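Local coordinates for BH1478 protein (PDB 2QUP) that is of unknown function but belongs to the DUF327 family and folds as an elongated up-and-down bundle of four helices, at residues 33-38 with 84-89; 45-50 with 135-140; 51-56 with 63-68; 67-72 with 131-136. All blocks are in the same frame, centred on the assembly; numbering follows the deposited sequence.

In the fold
The modelled chain runs through helices 27-60, 63-88, 98-120 and 126-144, which fold back and forth as a four-helix bundle. Contact 1 closes a long loop between the beginning of helix 27-60 and the end of helix 63-88; contact 3 joins the same two helices beside their turn, wholly within that loop, so the pair is held at both ends. Contact 2 brings the last helix alongside the first, crossing contact 1 in chain order but enclosing contact 3. Contact 4 reaches from helix 63-88 to the last helix and also crosses contact 1. Contacts 2, 3 and 4 touch one another, whereas contact 1 lies apart, its centre about 29 Å from that of contact 3.

Contact 1. Residues 33-38 with 84-89; sequences KQRDEK and GLRLEE
The guanidinium of R35 lies flat over the guanidinium of R86, a parallel stack with the two group centres 3.9 Å apart and the planes only 8° from each other. It joins helix 27-60 to helix 63-88, two antiparallel neighbours of the four-helix bundle, near the end away from the turn that connects them. R35 reaches across with an extended chain, so that its NH1 comes down 3.5 Å from CD of R86 while its NE sits over the middle of the R86 group.

D36 meets R86 at one edge, and its negative charge probably helps to balance the neighbouring guanidinium groups. Its OD2 takes two donors of R86 from the side of the guanidinium, NE at 3.0 Å and NH2 also at 3.0 Å, in a salt bridge. Neither bond is straight, the one from NE making an N-H...O angle of 145°, because both hydrogens converge on a single oxygen. NE approaches nearly along the C-O direction of OD2 and NH2 comes from its anti side. The bend of R86 at chi3 (58°) turns the guanidinium so that one edge meets the carboxylate and one face receives R35.

R90, just beyond the C-terminal end of helix 63-88, forms a salt bridge with the other oxygen of D36 and also lies close to R86. The carboxylate is thus shared between two arginines, within a cluster of three at the protein surface. Beside this charged cluster the L87 side chain runs antiparallel to that of D36, its CD2 resting 3.6 Å from D36 OD1.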
loop_
_atom_site.group_PDB
_atom_site.type_symbol
_atom_site.label_atom_id
_atom_site.label_comp_id
_atom_site.label_asym_id
_atom_site.label_seq_id
_atom_site.Cartn_x
_atom_site.Cartn_y
_atom_site.Cartn_z
ATOM N N LYS A 33 -5.869 8.378 19.636
ATOM C CA LYS A 33 -6.379 7.060 19.296
ATOM C C LYS A 33 -7.417 7.103 18.185
ATOM O O LYS A 33 -7.450 6.229 17.321
ATOM C CB LYS A 33 -6.955 6.372 20.530
ATOM C CG LYS A 33 -6.040 5.297 21.096
ATOM C CD LYS A 33 -6.207 5.150 22.602
ATOM C CE LYS A 33 -5.635 3.822 23.100
ATOM N NZ LYS A 33 -4.726 4.013 24.266
ATOM N N GLN A 34 -8.251 8.130 18.221
ATOM C CA GLN A 34 -9.313 8.319 17.249
ATOM C C GLN A 34 -8.728 8.741 15.919
ATOM O O GLN A 34 -9.221 8.340 14.870
ATOM C CB GLN A 34 -10.250 9.415 17.736
ATOM C CG GLN A 34 -11.288 8.956 18.731
ATOM C CD GLN A 34 -12.301 10.041 19.042
ATOM O OE1 GLN A 34 -12.197 11.171 18.549
ATOM N NE2 GLN A 34 -13.293 9.702 19.864
ATOM N N ARG A 35 -7.684 9.569 15.984
ATOM C CA ARG A 35 -6.923 9.977 14.814
ATOM C C ARG A 35 -6.326 8.770 14.093
ATOM O O ARG A 35 -6.426 8.666 12.864
ATOM C CB ARG A 35 -5.827 10.958 15.204
ATOM C CG ARG A 35 -5.096 11.536 14.019
ATOM C CD ARG A 35 -3.749 12.078 14.398
ATOM N NE ARG A 35 -3.116 12.724 13.254
ATOM C CZ ARG A 35 -1.938 13.337 13.294
ATOM N NH1 ARG A 35 -1.238 13.395 14.423
ATOM N NH2 ARG A 35 -1.456 13.894 12.195
ATOM N N ASP A 36 -5.738 7.855 14.868
ATOM C CA ASP A 36 -5.143 6.627 14.340
ATOM C C ASP A 36 -6.206 5.740 13.720
ATOM O O ASP A 36 -5.979 5.130 12.679
ATOM C CB ASP A 36 -4.409 5.855 15.443
ATOM C CG ASP A 36 -3.221 6.623 16.019
ATOM O OD1 ASP A 36 -2.705 6.206 17.074
ATOM O OD2 ASP A 36 -2.798 7.642 15.431
ATOM N N GLU A 37 -7.364 5.690 14.369
ATOM C CA GLU A 37 -8.491 4.877 13.927
ATOM C C GLU A 37 -9.037 5.328 12.576
ATOM O O GLU A 37 -9.264 4.505 11.687
ATOM C CB GLU A 37 -9.605 4.939 14.962
ATOM C CG GLU A 37 -10.068 3.595 15.464
ATOM C CD GLU A 37 -10.619 3.680 16.876
ATOM O OE1 GLU A 37 -11.617 4.410 17.088
ATOM O OE2 GLU A 37 -10.047 3.023 17.773
ATOM N N LYS A 38 -9.241 6.635 12.442
ATOM C CA LYS A 38 -9.745 7.237 11.214
ATOM C C LYS A 38 -8.753 7.096 10.087
ATOM O O LYS A 38 -9.141 6.839 8.966
ATOM C CB LYS A 38 -10.073 8.721 11.419
ATOM C CG LYS A 38 -11.359 8.962 12.191
ATOM C CD LYS A 38 -11.723 10.441 12.219
ATOM C CE LYS A 38 -12.528 10.800 13.476
ATOM N NZ LYS A 38 -13.377 12.017 13.297
ATOM N N GLY A 84 2.186 4.443 10.333
ATOM C CA GLY A 84 3.236 3.587 10.888
ATOM C C GLY A 84 4.207 4.229 11.865
ATOM O O GLY A 84 4.454 3.690 12.950
ATOM N N LEU A 85 4.738 5.385 11.475
ATOM C CA LEU A 85 5.682 6.134 12.288
ATOM C C LEU A 85 5.039 6.710 13.540
ATOM O O LEU A 85 5.708 6.838 14.563
ATOM C CB LEU A 85 6.351 7.261 11.478
ATOM C CG LEU A 85 7.256 6.913 10.286
ATOM C CD1 LEU A 85 7.667 8.186 9.574
ATOM C CD2 LEU A 85 8.501 6.094 10.691
ATOM N N ARG A 86 3.757 7.058 13.469
ATOM C CA ARG A 86 3.059 7.532 14.666
ATOM C C ARG A 86 2.751 6.401 15.646
ATOM O O ARG A 86 2.937 6.554 16.857
ATOM C CB ARG A 86 1.784 8.275 14.301
ATOM C CG ARG A 86 1.388 9.342 15.310
ATOM C CD ARG A 86 0.331 10.290 14.742
ATOM N NE ARG A 86 -0.895 9.608 14.309
ATOM C CZ ARG A 86 -1.313 9.526 13.046
ATOM N NH1 ARG A 86 -0.605 10.079 12.069
ATOM N NH2 ARG A 86 -2.442 8.892 12.758
ATOM N N LEU A 87 2.305 5.263 15.117
ATOM C CA LEU A 87 2.023 4.076 15.922
ATOM C C LEU A 87 3.239 3.547 16.664
ATOM O O LEU A 87 3.085 2.969 17.739
ATOM C CB LEU A 87 1.454 2.952 15.070
ATOM C CG LEU A 87 0.036 3.068 14.521
ATOM C CD1 LEU A 87 -0.355 1.748 13.862
ATOM C CD2 LEU A 87 -0.952 3.473 15.612
ATOM N N GLU A 88 4.428 3.739 16.080
ATOM C CA GLU A 88 5.702 3.399 16.730
ATOM C C GLU A 88 5.875 4.166 18.037
ATOM O O GLU A 88 6.376 3.618 19.020
ATOM C CB GLU A 88 6.895 3.697 15.813
ATOM C CG GLU A 88 7.089 2.742 14.639
ATOM C CD GLU A 88 7.652 1.373 15.006
ATOM O OE1 GLU A 88 8.810 1.305 15.472
ATOM O OE2 GLU A 88 6.943 0.362 14.786
ATOM N N GLU A 89 5.436 5.424 18.031
ATOM C CA GLU A 89 5.437 6.294 19.199
ATOM C C GLU A 89 4.184 6.167 20.088
ATOM O O GLU A 89 3.827 7.108 20.796
ATOM C CB GLU A 89 5.607 7.742 18.746
ATOM C CG GLU A 89 6.965 8.065 18.133
ATOM C CD GLU A 89 6.999 9.454 17.491
ATOM O OE1 GLU A 89 6.521 10.423 18.127
ATOM O OE2 GLU A 89 7.499 9.584 16.348
#

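Contact 2. Residues 45-50 with 135-140; sequences ALMSKI and EIKGLL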
loop_
_atom_site.group_PDB
_atom_site.type_symbol
_atom_site.label_atom_id
_atom_site.label_comp_id
_atom_site.label_asym_id
_atom_site.label_seq_id
_atom_site.Cartn_x
_atom_site.Cartn_y
_atom_site.Cartn_z
ATOM N N ALA A 45 -10.299 1.908 3.051
ATOM C CA ALA A 45 -11.059 2.395 1.897
ATOM C C ALA A 45 -10.192 2.507 0.642
ATOM O O ALA A 45 -10.610 2.116 -0.432
ATOM C CB ALA A 45 -11.723 3.752 2.234
ATOM N N LEU A 46 -8.982 3.037 0.803
ATOM C CA LEU A 46 -7.986 3.077 -0.259
ATOM C C LEU A 46 -7.562 1.688 -0.739
ATOM O O LEU A 46 -7.382 1.468 -1.922
ATOM C CB LEU A 46 -6.764 3.831 0.248
ATOM C CG LEU A 46 -5.786 4.473 -0.717
ATOM C CD1 LEU A 46 -6.502 5.084 -1.948
ATOM C CD2 LEU A 46 -5.037 5.531 0.036
ATOM N N MET A 47 -7.394 0.753 0.183
ATOM C CA MET A 47 -7.021 -0.621 -0.173
ATOM C C MET A 47 -8.121 -1.340 -0.990
ATOM O O MET A 47 -7.829 -2.215 -1.816
ATOM C CB MET A 47 -6.692 -1.381 1.106
ATOM C CG MET A 47 -6.092 -2.775 0.943
ATOM S SD MET A 47 -4.815 -2.942 -0.317
ATOM C CE MET A 47 -3.415 -2.213 0.506
ATOM N N SER A 48 -9.375 -0.965 -0.744
ATOM C CA SER A 48 -10.507 -1.482 -1.506
ATOM C C SER A 48 -10.403 -1.063 -2.973
ATOM O O SER A 48 -10.524 -1.904 -3.873
ATOM C CB SER A 48 -11.835 -1.005 -0.898
ATOM O OG SER A 48 -12.198 -1.789 0.228
ATOM N N LYS A 49 -10.178 0.234 -3.201
ATOM C CA LYS A 49 -9.834 0.781 -4.519
ATOM C C LYS A 49 -8.613 0.090 -5.131
ATOM O O LYS A 49 -8.649 -0.373 -6.261
ATOM C CB LYS A 49 -9.541 2.259 -4.391
ATOM C CG LYS A 49 -10.776 3.078 -4.093
ATOM C CD LYS A 49 -10.388 4.537 -3.910
ATOM C CE LYS A 49 -11.614 5.410 -3.872
ATOM N NZ LYS A 49 -12.087 5.546 -2.480
ATOM N N ILE A 50 -7.548 -0.007 -4.360
ATOM C CA ILE A 50 -6.331 -0.681 -4.812
ATOM C C ILE A 50 -6.592 -2.122 -5.251
ATOM O O ILE A 50 -6.077 -2.549 -6.284
ATOM C CB ILE A 50 -5.210 -0.586 -3.749
ATOM C CG1 ILE A 50 -4.742 0.863 -3.583
ATOM C CG2 ILE A 50 -3.991 -1.366 -4.151
ATOM C CD1 ILE A 50 -3.794 1.030 -2.417
ATOM N N GLU A 135 1.346 -9.596 -4.095
ATOM C CA GLU A 135 2.600 -9.420 -3.373
ATOM C C GLU A 135 2.744 -8.023 -2.849
ATOM O O GLU A 135 3.104 -7.827 -1.708
ATOM C CB GLU A 135 3.746 -9.613 -4.327
ATOM C CG GLU A 135 4.362 -10.956 -4.253
ATOM C CD GLU A 135 5.730 -10.940 -4.853
ATOM O OE1 GLU A 135 5.866 -11.424 -5.994
ATOM O OE2 GLU A 135 6.661 -10.413 -4.196
ATOM N N ILE A 136 2.521 -7.070 -3.736
ATOM C CA ILE A 136 2.555 -5.648 -3.398
ATOM C C ILE A 136 1.618 -5.398 -2.246
ATOM O O ILE A 136 2.045 -4.843 -1.236
ATOM C CB ILE A 136 2.236 -4.761 -4.633
ATOM C CG1 ILE A 136 3.427 -4.820 -5.606
ATOM C CG2 ILE A 136 1.920 -3.287 -4.213
ATOM C CD1 ILE A 136 3.089 -4.544 -7.081
ATOM N N LYS A 137 0.355 -5.837 -2.375
ATOM C CA LYS A 137 -0.656 -5.660 -1.307
ATOM C C LYS A 137 -0.145 -6.243 0.008
ATOM O O LYS A 137 -0.264 -5.608 1.053
ATOM C CB LYS A 137 -1.980 -6.336 -1.661
ATOM C CG LYS A 137 -3.052 -6.185 -0.596
ATOM C CD LYS A 137 -4.180 -7.189 -0.734
ATOM C CE LYS A 137 -5.297 -6.835 0.262
ATOM N NZ LYS A 137 -6.608 -7.461 -0.086
ATOM N N GLY A 138 0.466 -7.430 -0.060
ATOM C CA GLY A 138 1.098 -8.046 1.104
ATOM C C GLY A 138 2.157 -7.194 1.776
ATOM O O GLY A 138 2.172 -7.061 2.995
ATOM N N LEU A 139 3.034 -6.594 0.985
ATOM C CA LEU A 139 3.946 -5.595 1.510
ATOM C C LEU A 139 3.188 -4.362 2.053
ATOM O O LEU A 139 3.503 -3.855 3.139
ATOM C CB LEU A 139 4.966 -5.210 0.444
ATOM C CG LEU A 139 5.862 -6.369 -0.037
ATOM C CD1 LEU A 139 6.610 -6.010 -1.309
ATOM C CD2 LEU A 139 6.826 -6.763 1.044
ATOM N N LEU A 140 2.187 -3.903 1.325
ATOM C CA LEU A 140 1.508 -2.628 1.670
ATOM C C LEU A 140 0.849 -2.599 3.036
ATOM O O LEU A 140 0.885 -1.584 3.770
ATOM C CB LEU A 140 0.445 -2.302 0.625
ATOM C CG LEU A 140 0.852 -1.650 -0.703
ATOM C CD1 LEU A 140 -0.387 -1.440 -1.544
ATOM C CD2 LEU A 140 1.609 -0.338 -0.535
#
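M47 pushes its thioether end between K137 and L140, and the two sides of that wedge differ in character. On the inner side the fit is tight and wholly apolar: the methyl CE of M47 lies 3.7 Å from CD1 of L140 and 3.9 Å from CB of L140. I50, one turn further along helix 27-60, adds a looser touch to the same leucine methyl, its CD1 being 4.3 Å from CD1 of L140. F76 of helix 63-88 packs on both M47 and I50, so this layer belongs to the interior of the four-helix bundle, where segments 45-50 and 135-140 run antiparallel, at 170°.

On the outer side K137 takes over. Its chain is extended beyond CG and passes obliquely by the sulfur, with CG 3.7 Å from SD of M47, and the ammonium continues to a salt bridge with D51. M47 itself is bent at chi2 (43°) and again at chi3, which curls SD and CE into the space between the two partners.

The contact therefore grades from hydrocarbon inside to a charged tip outside. Dispersion probably supplies the attraction between these residues, while lysine covers the buried methionine with methylenes and still keeps its charge paired at the margin.

Contact 3. Residues 51-56 with 63-68; sequences DDQGKL and IEELRK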
loop_
_atom_site.group_PDB
_atom_site.type_symbol
_atom_site.label_atom_id
_atom_site.label_comp_id
_atom_site.label_asym_id
_atom_site.label_seq_id
_atom_site.Cartn_x
_atom_site.Cartn_y
_atom_site.Cartn_z
ATOM N N ASP A 51 -7.396 -2.859 -4.485
ATOM C CA ASP A 51 -7.786 -4.236 -4.854
ATOM C C ASP A 51 -8.526 -4.294 -6.190
ATOM O O ASP A 51 -8.265 -5.157 -7.029
ATOM C CB ASP A 51 -8.706 -4.835 -3.788
ATOM C CG ASP A 51 -7.955 -5.370 -2.608
ATOM O OD1 ASP A 51 -6.774 -5.742 -2.759
ATOM O OD2 ASP A 51 -8.557 -5.424 -1.518
ATOM N N ASP A 52 -9.467 -3.373 -6.366
ATOM C CA ASP A 52 -10.289 -3.314 -7.578
ATOM C C ASP A 52 -9.471 -2.911 -8.807
ATOM O O ASP A 52 -9.687 -3.419 -9.920
ATOM C CB ASP A 52 -11.419 -2.292 -7.399
ATOM C CG ASP A 52 -12.519 -2.789 -6.502
ATOM O OD1 ASP A 52 -12.695 -4.023 -6.405
ATOM O OD2 ASP A 52 -13.211 -1.932 -5.898
ATOM N N GLN A 53 -8.534 -1.987 -8.600
ATOM C CA GLN A 53 -7.729 -1.485 -9.689
ATOM C C GLN A 53 -6.651 -2.518 -10.048
ATOM O O GLN A 53 -6.189 -2.570 -11.170
ATOM C CB GLN A 53 -7.118 -0.129 -9.302
ATOM C CG GLN A 53 -6.365 0.595 -10.422
ATOM C CD GLN A 53 -7.105 0.642 -11.751
ATOM O OE1 GLN A 53 -8.233 1.110 -11.827
ATOM N NE2 GLN A 53 -6.448 0.189 -12.811
ATOM N N GLY A 54 -6.268 -3.343 -9.086
ATOM C CA GLY A 54 -5.158 -4.261 -9.300
ATOM C C GLY A 54 -5.699 -5.410 -10.106
ATOM O O GLY A 54 -5.043 -5.926 -11.006
ATOM N N LYS A 55 -6.912 -5.814 -9.740
ATOM C CA LYS A 55 -7.720 -6.718 -10.521
ATOM C C LYS A 55 -8.005 -6.251 -11.947
ATOM O O LYS A 55 -7.744 -7.000 -12.898
ATOM C CB LYS A 55 -9.007 -7.054 -9.768
ATOM C CG LYS A 55 -10.005 -7.858 -10.586
ATOM C CD LYS A 55 -10.117 -9.265 -10.062
ATOM C CE LYS A 55 -9.189 -10.210 -10.794
ATOM N NZ LYS A 55 -9.166 -11.537 -10.108
ATOM N N LEU A 56 -8.529 -5.029 -12.108
ATOM C CA LEU A 56 -8.687 -4.408 -13.440
ATOM C C LEU A 56 -7.427 -4.476 -14.265
ATOM O O LEU A 56 -7.491 -4.857 -15.428
ATOM C CB LEU A 56 -9.097 -2.929 -13.330
ATOM C CG LEU A 56 -9.612 -2.258 -14.596
ATOM C CD1 LEU A 56 -10.580 -3.174 -15.315
ATOM C CD2 LEU A 56 -10.312 -0.939 -14.238
ATOM N N ILE A 63 -1.184 0.361 -19.965
ATOM C CA ILE A 63 -0.447 1.398 -19.228
ATOM C C ILE A 63 -1.414 2.391 -18.576
ATOM O O ILE A 63 -1.124 2.953 -17.512
ATOM C CB ILE A 63 0.585 2.131 -20.143
ATOM C CG1 ILE A 63 1.684 1.160 -20.560
ATOM C CG2 ILE A 63 1.238 3.317 -19.445
ATOM C CD1 ILE A 63 2.123 1.361 -21.979
ATOM N N GLU A 64 -2.580 2.573 -19.190
ATOM C CA GLU A 64 -3.624 3.371 -18.590
ATOM C C GLU A 64 -4.085 2.803 -17.243
ATOM O O GLU A 64 -4.376 3.550 -16.309
ATOM C CB GLU A 64 -4.794 3.489 -19.549
ATOM C CG GLU A 64 -5.988 4.312 -19.001
ATOM C CD GLU A 64 -7.279 4.054 -19.780
ATOM O OE1 GLU A 64 -8.267 4.800 -19.571
ATOM O OE2 GLU A 64 -7.306 3.096 -20.596
ATOM N N GLU A 65 -4.161 1.482 -17.132
ATOM C CA GLU A 65 -4.606 0.883 -15.873
ATOM C C GLU A 65 -3.462 0.819 -14.859
ATOM O O GLU A 65 -3.692 0.975 -13.664
ATOM C CB GLU A 65 -5.311 -0.491 -16.064
ATOM C CG GLU A 65 -6.667 -0.471 -16.900
ATOM C CD GLU A 65 -7.584 0.749 -16.632
ATOM O OE1 GLU A 65 -8.161 1.299 -17.589
ATOM O OE2 GLU A 65 -7.746 1.128 -15.463
ATOM N N LEU A 66 -2.238 0.616 -15.356
ATOM C CA LEU A 66 -1.008 0.772 -14.575
ATOM C C LEU A 66 -0.883 2.166 -13.935
ATOM O O LEU A 66 -0.655 2.296 -12.734
ATOM C CB LEU A 66 0.223 0.430 -15.425
ATOM C CG LEU A 66 1.563 0.313 -14.689
ATOM C CD1 LEU A 66 1.666 -0.897 -13.744
ATOM C CD2 LEU A 66 2.697 0.308 -15.663
ATOM N N ARG A 67 -1.063 3.195 -14.734
ATOM C CA ARG A 67 -1.033 4.557 -14.227
ATOM C C ARG A 67 -1.975 4.711 -13.025
ATOM O O ARG A 67 -1.553 5.192 -11.967
ATOM C CB ARG A 67 -1.410 5.552 -15.332
ATOM C CG ARG A 67 -0.240 6.100 -16.162
ATOM C CD ARG A 67 -0.673 6.680 -17.538
ATOM N NE ARG A 67 -1.987 7.331 -17.517
ATOM C CZ ARG A 67 -2.893 7.252 -18.493
ATOM N NH1 ARG A 67 -2.653 6.565 -19.602
ATOM N NH2 ARG A 67 -4.051 7.882 -18.365
ATOM N N LYS A 68 -3.231 4.285 -13.176
ATOM C CA LYS A 68 -4.225 4.434 -12.112
ATOM C C LYS A 68 -3.863 3.604 -10.869
ATOM O O LYS A 68 -4.021 4.065 -9.750
ATOM C CB LYS A 68 -5.644 4.124 -12.615
ATOM C CG LYS A 68 -6.703 4.161 -11.517
ATOM C CD LYS A 68 -8.089 4.570 -11.987
ATOM C CE LYS A 68 -9.048 4.632 -10.806
ATOM N NZ LYS A 68 -8.479 5.455 -9.706
#
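This is a partly buried polar contact beside the short turn between helices 27-60 and 63-88, centred on Q53 and E65. The amide of Q53 donates through NE2 to OE2 of E65 at 3.1 Å, with an N-H...O angle of 157°. The oxygen is met at its anti lone pair, away from the other carboxylate oxygen, and the two side chains cross at about a right angle although their flat ends are nearly coplanar.

The two segments form an antiparallel helical hairpin within the four-helix bundle, their axes 9.2 Å apart. Q53 carries its amide in between E65 and K68 because chi1 (-173°) points CG away from the backbone N and chi2 then bends the chain. K68 has two conformers; in one, its CG lies 3.4 Å from OE1 of Q53, a less certain contact. Nearer the turn, L56 lays CD2 against E65 OE2 at 3.5 Å. A leucine in place of Q53 would probably leave that carboxylate without its amide donor and bring hydrocarbon up to a charged group. At the start of helix 63-88, the backbone N of E65 is hydrogen-bonded to OG1 of T62, while its side chain also touches T60.

Contact 4. Residues 67-72 with 131-136; sequences RKYKEL and NMVGEI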
loop_
_atom_site.group_PDB
_atom_site.type_symbol
_atom_site.label_atom_id
_atom_site.label_comp_id
_atom_site.label_asym_id
_atom_site.label_seq_id
_atom_site.Cartn_x
_atom_site.Cartn_y
_atom_site.Cartn_z
ATOM N N ARG A 67 -1.063 3.195 -14.734
ATOM C CA ARG A 67 -1.033 4.557 -14.227
ATOM C C ARG A 67 -1.975 4.711 -13.025
ATOM O O ARG A 67 -1.553 5.192 -11.967
ATOM C CB ARG A 67 -1.410 5.552 -15.332
ATOM C CG ARG A 67 -0.240 6.100 -16.162
ATOM C CD ARG A 67 -0.673 6.680 -17.538
ATOM N NE ARG A 67 -1.987 7.331 -17.517
ATOM C CZ ARG A 67 -2.893 7.252 -18.493
ATOM N NH1 ARG A 67 -2.653 6.565 -19.602
ATOM N NH2 ARG A 67 -4.051 7.882 -18.365
ATOM N N LYS A 68 -3.231 4.285 -13.176
ATOM C CA LYS A 68 -4.225 4.434 -12.112
ATOM C C LYS A 68 -3.863 3.604 -10.869
ATOM O O LYS A 68 -4.021 4.065 -9.750
ATOM C CB LYS A 68 -5.644 4.124 -12.615
ATOM C CG LYS A 68 -6.703 4.161 -11.517
ATOM C CD LYS A 68 -8.089 4.570 -11.987
ATOM C CE LYS A 68 -9.048 4.632 -10.806
ATOM N NZ LYS A 68 -8.479 5.455 -9.706
ATOM N N TYR A 69 -3.348 2.400 -11.087
ATOM C CA TYR A 69 -2.875 1.500 -10.019
ATOM C C TYR A 69 -1.765 2.121 -9.165
ATOM O O TYR A 69 -1.879 2.215 -7.935
ATOM C CB TYR A 69 -2.341 0.197 -10.646
ATOM C CG TYR A 69 -1.875 -0.799 -9.607
ATOM C CD1 TYR A 69 -2.791 -1.454 -8.788
ATOM C CD2 TYR A 69 -0.517 -1.067 -9.421
ATOM C CE1 TYR A 69 -2.374 -2.364 -7.822
ATOM C CE2 TYR A 69 -0.088 -1.965 -8.446
ATOM C CZ TYR A 69 -1.024 -2.615 -7.662
ATOM O OH TYR A 69 -0.609 -3.507 -6.710
ATOM N N LYS A 70 -0.705 2.566 -9.836
ATOM C CA LYS A 70 0.455 3.122 -9.163
ATOM C C LYS A 70 0.132 4.460 -8.510
ATOM O O LYS A 70 0.737 4.786 -7.513
ATOM C CB LYS A 70 1.638 3.232 -10.121
ATOM C CG LYS A 70 2.172 1.856 -10.554
ATOM C CD LYS A 70 3.146 1.937 -11.707
ATOM C CE LYS A 70 4.318 2.861 -11.458
ATOM N NZ LYS A 70 5.305 2.655 -12.554
ATOM N N GLU A 71 -0.835 5.203 -9.040
ATOM C CA GLU A 71 -1.214 6.436 -8.359
ATOM C C GLU A 71 -1.960 6.179 -7.051
ATOM O O GLU A 71 -1.828 6.960 -6.111
ATOM C CB GLU A 71 -1.945 7.409 -9.285
ATOM C CG GLU A 71 -0.986 8.244 -10.171
ATOM C CD GLU A 71 -0.346 9.423 -9.431
ATOM O OE1 GLU A 71 0.850 9.339 -9.073
ATOM O OE2 GLU A 71 -1.042 10.438 -9.206
ATOM N N LEU A 72 -2.696 5.073 -6.977
ATOM C CA LEU A 72 -3.342 4.662 -5.755
ATOM C C LEU A 72 -2.322 4.105 -4.763
ATOM O O LEU A 72 -2.373 4.419 -3.573
ATOM C CB LEU A 72 -4.438 3.634 -6.065
ATOM C CG LEU A 72 -5.709 4.100 -6.765
ATOM C CD1 LEU A 72 -6.586 2.900 -7.008
ATOM C CD2 LEU A 72 -6.467 5.122 -5.908
ATOM N N ASN A 131 -0.549 -12.101 -9.388
ATOM C CA ASN A 131 0.393 -12.466 -8.324
ATOM C C ASN A 131 1.245 -11.306 -7.865
ATOM O O ASN A 131 1.405 -11.105 -6.661
ATOM C CB ASN A 131 1.279 -13.632 -8.744
ATOM C CG ASN A 131 0.494 -14.924 -8.902
ATOM O OD1 ASN A 131 -0.363 -15.255 -8.076
ATOM N ND2 ASN A 131 0.777 -15.658 -9.970
ATOM N N MET A 132 1.730 -10.528 -8.840
ATOM C CA MET A 132 2.576 -9.362 -8.594
ATOM C C MET A 132 1.851 -8.311 -7.765
ATOM O O MET A 132 2.432 -7.729 -6.845
ATOM C CB MET A 132 3.045 -8.740 -9.921
ATOM C CG MET A 132 4.073 -9.568 -10.708
ATOM S SD MET A 132 4.314 -8.959 -12.401
ATOM C CE MET A 132 4.905 -10.449 -13.227
ATOM N N VAL A 133 0.583 -8.059 -8.095
ATOM C CA VAL A 133 -0.203 -7.098 -7.311
ATOM C C VAL A 133 -0.573 -7.640 -5.917
ATOM O O VAL A 133 -0.816 -6.883 -4.999
ATOM C CB VAL A 133 -1.441 -6.550 -8.081
ATOM C CG1 VAL A 133 -1.057 -6.093 -9.508
ATOM C CG2 VAL A 133 -2.579 -7.568 -8.116
ATOM N N GLY A 134 -0.602 -8.956 -5.758
ATOM C CA GLY A 134 -1.025 -9.559 -4.502
ATOM C C GLY A 134 0.136 -9.539 -3.535
ATOM O O GLY A 134 -0.055 -9.461 -2.331
ATOM N N GLU A 135 1.346 -9.596 -4.095
ATOM C CA GLU A 135 2.600 -9.420 -3.373
ATOM C C GLU A 135 2.744 -8.023 -2.849
ATOM O O GLU A 135 3.104 -7.827 -1.708
ATOM C CB GLU A 135 3.746 -9.613 -4.327
ATOM C CG GLU A 135 4.362 -10.956 -4.253
ATOM C CD GLU A 135 5.730 -10.940 -4.853
ATOM O OE1 GLU A 135 5.866 -11.424 -5.994
ATOM O OE2 GLU A 135 6.661 -10.413 -4.196
ATOM N N ILE A 136 2.521 -7.070 -3.736
ATOM C CA ILE A 136 2.555 -5.648 -3.398
ATOM C C ILE A 136 1.618 -5.398 -2.246
ATOM O O ILE A 136 2.045 -4.843 -1.236
ATOM C CB ILE A 136 2.236 -4.761 -4.633
ATOM C CG1 ILE A 136 3.427 -4.820 -5.606
ATOM C CG2 ILE A 136 1.920 -3.287 -4.213
ATOM C CD1 ILE A 136 3.089 -4.544 -7.081
#
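Y69 spans the interior from helix 63-88 to helix 126-144, ending against V133 and I136. Beyond CB, a chi1 of -178° swings the ring out across the bundle. CB and CG stay on the side of helix 63-88. Along one flank of the ring, CE1 packs 3.7 Å from CA of G54, a residue of helix 27-60 with no side chain in the way. On the other flank CE2 has CD1 of I136 at its edge, near the ring plane, though at a loose 4.3 Å. CZ comes next, 3.9 Å from CG1 of V133, which meets the ring obliquely. At the tip, OH lies 3.4 Å from CB of V133 and 3.6 Å from CG2 of I136, reaching between the two residues.

L115 of helix 98-120 also touches the ring, so this one side chain is in contact with each of the other three helices of the four-helix bundle. Replacing Y69 with alanine would probably open a gap between V133, I136 and the backbone of G54, leaving the two aliphatic side chains without the ring they pack on.

Toward residues 131-136 the hydroxyl's closest neighbours are carbons, and it makes no hydrogen bond to that segment. The attraction here is probably mainly dispersion between well-fitted surfaces, the phenol bridging the distance between the two helices.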